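Local coordinates for protein putative oxidoreductase (Pseudomonas putida, PDB 3L6D) that probably binds NADP and acts as an oxidoreductase, although its substrate is not established, at residues L92-N103 with L114-G125. Residues are numbered along the deposited sequence; the frame is centred on the assembly and turned at random.
Sequences LAHRTIVDYTTN and LVNQAGGHYVKG
Thr-96 to Asp-99 pair in parallel with His-121 to Lys-124. They are neighbouring strands of a beta-alpha-beta unit in the Rossmann-type NAD-binding domain, joined through helix 105-117. Backbone bonds come first. Ile-97 N gives to His-121 O, and Val-123 N returns to Ile-97 O at 2.8 Å. Asp-99 N then gives to Val-123 O, and Gly-125 N to Asp-99 O. At the start of the pair, His-94 N gives to Gly-119 O. Gly-119, just past the helix, has positive phi and closes a Schellman motif.

The main polar side-chain contact is Tyr-122 OH to Asp-99 OD2, at 2.6 Å. The hydroxyl reaches the anti side of the carboxylate, 26° out of its plane, while OD2 sits at the ring edge. Tyr-122 holds CG anti to its backbone N (chi1 177°), as does Asp-99, which brings hydroxyl and carboxylate together across the strands, on the face that also carries Ile-97. Asp-99 OD1 takes Thr-101 N at 3.1 Å, an Asx turn. With an alanine here, the Tyr-122 hydroxyl is likely to lose this acceptor, and Thr-101 N the oxygen that fixes the turn.

Water links the strand ends. One molecule accepts from Lys-124 NZ and lies 2.7 Å from Asp-99 O. Another bridges the edges of the His-94 and His-121 rings.

Apolar contacts fill in beneath the helix. Ile-97 CG1 lies against both methyls of Val-115, and Leu-92 CB meets Ala-118 CB at 3.8 Å. On the other face, Thr-96 CG2 touches Val-123 CG2.

OD2 thus joins the two strands through Tyr-122, while OD1 fixes the chain turn just after strand 96-99. Donors on both oxygens, with the Lys-124 ammonium nearby but not in contact, probably favour the charged form of buried Asp-99.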
loop_
_atom_site.group_PDB
_atom_site.type_symbol
_atom_site.label_atom_id
_atom_site.label_comp_id
_atom_site.label_asym_id
_atom_site.label_seq_id
_atom_site.Cartn_x
_atom_site.Cartn_y
_atom_site.Cartn_z
ATOM N N LEU B 92 -24.628 32.619 -13.716
ATOM C CA LEU B 92 -24.076 31.353 -14.216
ATOM C C LEU B 92 -23.771 31.320 -15.734
ATOM O O LEU B 92 -22.936 30.512 -16.179
ATOM C CB LEU B 92 -25.037 30.195 -13.870
ATOM C CG LEU B 92 -25.175 29.926 -12.362
ATOM C CD1 LEU B 92 -26.309 28.927 -12.062
ATOM C CD2 LEU B 92 -23.836 29.387 -11.756
ATOM N N ALA B 93 -24.457 32.144 -16.536
ATOM C CA ALA B 93 -24.351 32.042 -18.010
ATOM C C ALA B 93 -22.881 32.188 -18.420
ATOM O O ALA B 93 -22.212 33.120 -17.959
ATOM C CB ALA B 93 -25.177 33.127 -18.716
ATOM N N HIS B 94 -22.398 31.270 -19.262
ATOM C CA HIS B 94 -21.023 31.316 -19.754
ATOM C C HIS B 94 -19.942 31.219 -18.679
ATOM O O HIS B 94 -18.797 31.625 -18.908
ATOM C CB HIS B 94 -20.818 32.560 -20.597
ATOM C CG HIS B 94 -21.878 32.735 -21.622
ATOM N ND1 HIS B 94 -22.208 31.734 -22.514
ATOM C CD2 HIS B 94 -22.730 33.756 -21.855
ATOM C CE1 HIS B 94 -23.187 32.155 -23.290
ATOM N NE2 HIS B 94 -23.514 33.383 -22.919
ATOM N N ARG B 95 -20.288 30.642 -17.537
ATOM C CA ARG B 95 -19.292 30.385 -16.482
ATOM C C ARG B 95 -19.182 28.902 -16.235
ATOM O O ARG B 95 -20.146 28.166 -16.385
ATOM C CB ARG B 95 -19.705 31.064 -15.140
ATOM C CG ARG B 95 -19.930 32.588 -15.226
ATOM C CD ARG B 95 -18.613 33.220 -15.681
ATOM N NE ARG B 95 -18.628 34.667 -15.579
ATOM C CZ ARG B 95 -19.037 35.500 -16.538
ATOM N NH1 ARG B 95 -19.517 35.041 -17.692
ATOM N NH2 ARG B 95 -18.966 36.816 -16.328
ATOM N N THR B 96 -18.009 28.463 -15.828
ATOM C CA THR B 96 -17.821 27.055 -15.453
ATOM C C THR B 96 -17.799 26.987 -13.928
ATOM O O THR B 96 -17.082 27.759 -13.291
ATOM C CB THR B 96 -16.517 26.552 -16.033
ATOM O OG1 THR B 96 -16.634 26.600 -17.459
ATOM C CG2 THR B 96 -16.185 25.045 -15.536
ATOM N N ILE B 97 -18.634 26.120 -13.359
ATOM C CA ILE B 97 -18.604 25.818 -11.932
ATOM C C ILE B 97 -17.811 24.557 -11.788
ATOM O O ILE B 97 -18.184 23.520 -12.400
ATOM C CB ILE B 97 -20.045 25.528 -11.408
ATOM C CG1 ILE B 97 -20.966 26.711 -11.683
ATOM C CG2 ILE B 97 -20.054 25.198 -9.915
ATOM C CD1 ILE B 97 -20.376 28.063 -11.270
ATOM N N VAL B 98 -16.772 24.592 -10.963
ATOM C CA VAL B 98 -15.992 23.367 -10.625
ATOM C C VAL B 98 -16.329 22.962 -9.181
ATOM O O VAL B 98 -15.947 23.662 -8.234
ATOM C CB VAL B 98 -14.462 23.607 -10.813
ATOM C CG1 VAL B 98 -13.671 22.266 -10.640
ATOM C CG2 VAL B 98 -14.187 24.183 -12.191
ATOM N N ASP B 99 -17.088 21.875 -9.031
ATOM C CA ASP B 99 -17.747 21.516 -7.789
ATOM C C ASP B 99 -16.986 20.415 -7.089
ATOM O O ASP B 99 -17.040 19.249 -7.520
ATOM C CB ASP B 99 -19.181 21.031 -8.124
ATOM C CG ASP B 99 -20.051 20.796 -6.899
ATOM O OD1 ASP B 99 -19.628 21.036 -5.740
ATOM O OD2 ASP B 99 -21.198 20.377 -7.117
ATOM N N TYR B 100 -16.262 20.788 -6.020
ATOM C CA TYR B 100 -15.565 19.810 -5.170
ATOM C C TYR B 100 -16.371 19.370 -3.918
ATOM O O TYR B 100 -15.832 18.631 -3.105
ATOM C CB TYR B 100 -14.189 20.334 -4.742
ATOM C CG TYR B 100 -13.222 20.458 -5.872
ATOM C CD1 TYR B 100 -12.503 19.364 -6.321
ATOM C CD2 TYR B 100 -13.024 21.679 -6.512
ATOM C CE1 TYR B 100 -11.596 19.466 -7.377
ATOM C CE2 TYR B 100 -12.144 21.783 -7.582
ATOM C CZ TYR B 100 -11.446 20.679 -8.012
ATOM O OH TYR B 100 -10.568 20.770 -9.053
ATOM N N THR B 101 -17.617 19.824 -3.773
ATOM C CA THR B 101 -18.443 19.569 -2.564
ATOM C C THR B 101 -18.884 18.111 -2.598
ATOM O O THR B 101 -19.380 17.662 -3.620
ATOM C CB THR B 101 -19.719 20.417 -2.542
ATOM O OG1 THR B 101 -19.404 21.805 -2.421
ATOM C CG2 THR B 101 -20.649 20.023 -1.356
ATOM N N THR B 102 -18.706 17.376 -1.498
ATOM C CA THR B 102 -19.218 15.986 -1.422
ATOM C C THR B 102 -20.746 15.856 -1.436
ATOM O O THR B 102 -21.471 16.497 -0.664
ATOM C CB THR B 102 -18.642 15.231 -0.238
ATOM O OG1 THR B 102 -17.234 15.462 -0.209
ATOM C CG2 THR B 102 -18.911 13.736 -0.392
ATOM N N ASN B 103 -21.183 14.904 -2.247
ATOM C CA ASN B 103 -22.425 14.920 -2.974
ATOM C C ASN B 103 -22.919 13.469 -2.973
ATOM O O ASN B 103 -22.101 12.542 -2.870
ATOM C CB ASN B 103 -22.027 15.372 -4.409
ATOM C CG ASN B 103 -23.181 15.433 -5.381
ATOM O OD1 ASN B 103 -23.243 14.633 -6.328
ATOM N ND2 ASN B 103 -24.061 16.418 -5.209
ATOM N N LEU B 114 -29.132 21.997 -13.582
ATOM C CA LEU B 114 -29.382 23.356 -13.154
ATOM C C LEU B 114 -28.392 24.356 -13.758
ATOM O O LEU B 114 -28.788 25.400 -14.290
ATOM C CB LEU B 114 -29.300 23.429 -11.629
ATOM C CG LEU B 114 -29.928 24.621 -10.886
ATOM C CD1 LEU B 114 -30.375 24.248 -9.450
ATOM C CD2 LEU B 114 -29.026 25.814 -10.850
ATOM N N VAL B 115 -27.106 24.047 -13.658
ATOM C CA VAL B 115 -26.073 24.939 -14.190
ATOM C C VAL B 115 -26.212 25.052 -15.717
ATOM O O VAL B 115 -26.126 26.169 -16.307
ATOM C CB VAL B 115 -24.661 24.462 -13.738
ATOM C CG1 VAL B 115 -23.560 25.215 -14.472
ATOM C CG2 VAL B 115 -24.492 24.622 -12.193
ATOM N N ASN B 116 -26.453 23.913 -16.362
ATOM C CA ASN B 116 -26.651 23.895 -17.806
ATOM C C ASN B 116 -27.868 24.671 -18.246
ATOM O O ASN B 116 -27.820 25.382 -19.248
ATOM C CB ASN B 116 -26.776 22.479 -18.345
ATOM C CG ASN B 116 -25.487 21.704 -18.287
ATOM O OD1 ASN B 116 -25.512 20.490 -18.463
ATOM N ND2 ASN B 116 -24.363 22.374 -18.049
ATOM N N GLN B 117 -28.962 24.517 -17.501
ATOM C CA GLN B 117 -30.206 25.220 -17.795
ATOM C C GLN B 117 -29.967 26.716 -17.827
ATOM O O GLN B 117 -30.609 27.423 -18.589
ATOM C CB GLN B 117 -31.259 24.913 -16.732
ATOM C CG GLN B 117 -32.666 25.279 -17.103
ATOM C CD GLN B 117 -33.671 24.324 -16.481
ATOM O OE1 GLN B 117 -33.403 23.708 -15.431
ATOM N NE2 GLN B 117 -34.833 24.185 -17.127
ATOM N N ALA B 118 -29.064 27.184 -16.969
ATOM C CA ALA B 118 -28.712 28.605 -16.911
ATOM C C ALA B 118 -27.650 29.000 -17.941
ATOM O O ALA B 118 -27.231 30.170 -17.981
ATOM C CB ALA B 118 -28.240 28.973 -15.485
ATOM N N GLY B 119 -27.201 28.048 -18.770
ATOM C CA GLY B 119 -26.177 28.367 -19.777
ATOM C C GLY B 119 -24.741 28.363 -19.261
ATOM O O GLY B 119 -23.815 28.904 -19.898
ATOM N N GLY B 120 -24.531 27.743 -18.117
ATOM C CA GLY B 120 -23.182 27.580 -17.592
ATOM C C GLY B 120 -22.693 26.168 -17.850
ATOM O O GLY B 120 -23.369 25.382 -18.498
ATOM N N HIS B 121 -21.528 25.832 -17.335
ATOM C CA HIS B 121 -20.956 24.519 -17.578
ATOM C C HIS B 121 -20.619 23.971 -16.232
ATOM O O HIS B 121 -20.175 24.734 -15.352
ATOM C CB HIS B 121 -19.704 24.667 -18.427
ATOM C CG HIS B 121 -19.939 25.481 -19.653
ATOM N ND1 HIS B 121 -20.622 24.988 -20.748
ATOM C CD2 HIS B 121 -19.645 26.778 -19.937
ATOM C CE1 HIS B 121 -20.701 25.935 -21.670
ATOM N NE2 HIS B 121 -20.124 27.031 -21.202
ATOM N N TYR B 122 -20.876 22.687 -16.035
ATOM C CA TYR B 122 -20.706 22.108 -14.715
ATOM C C TYR B 122 -19.593 21.063 -14.739
ATOM O O TYR B 122 -19.630 20.139 -15.563
ATOM C CB TYR B 122 -22.021 21.475 -14.265
ATOM C CG TYR B 122 -21.888 20.800 -12.933
ATOM C CD1 TYR B 122 -21.994 21.534 -11.745
ATOM C CD2 TYR B 122 -21.646 19.428 -12.853
ATOM C CE1 TYR B 122 -21.886 20.899 -10.509
ATOM C CE2 TYR B 122 -21.511 18.794 -11.628
ATOM C CZ TYR B 122 -21.621 19.541 -10.468
ATOM O OH TYR B 122 -21.472 18.889 -9.255
ATOM N N VAL B 123 -18.561 21.250 -13.921
ATOM C CA VAL B 123 -17.547 20.200 -13.737
ATOM C C VAL B 123 -17.530 19.731 -12.302
ATOM O O VAL B 123 -17.469 20.568 -11.365
ATOM C CB VAL B 123 -16.110 20.717 -14.125
ATOM C CG1 VAL B 123 -15.073 19.620 -13.902
ATOM C CG2 VAL B 123 -16.070 21.192 -15.579
ATOM N N LYS B 124 -17.594 18.423 -12.094
ATOM C CA LYS B 124 -17.508 17.901 -10.727
ATOM C C LYS B 124 -16.041 17.484 -10.515
ATOM O O LYS B 124 -15.454 16.889 -11.394
ATOM C CB LYS B 124 -18.402 16.665 -10.543
ATOM C CG LYS B 124 -18.222 15.964 -9.179
ATOM C CD LYS B 124 -19.097 14.635 -9.140
ATOM C CE LYS B 124 -18.991 13.959 -7.730
ATOM N NZ LYS B 124 -19.452 14.964 -6.711
ATOM N N GLY B 125 -15.450 17.827 -9.371
ATOM C CA GLY B 125 -14.074 17.400 -9.115
ATOM C C GLY B 125 -13.994 16.578 -7.823
ATOM O O GLY B 125 -14.821 16.748 -6.903
HETATM O O HOH W 1 -20.082 29.384 -22.552
HETATM O O HOH W 2 -18.173 17.277 -6.141
HETATM O O HOH W 3 -15.238 16.221 -4.085
#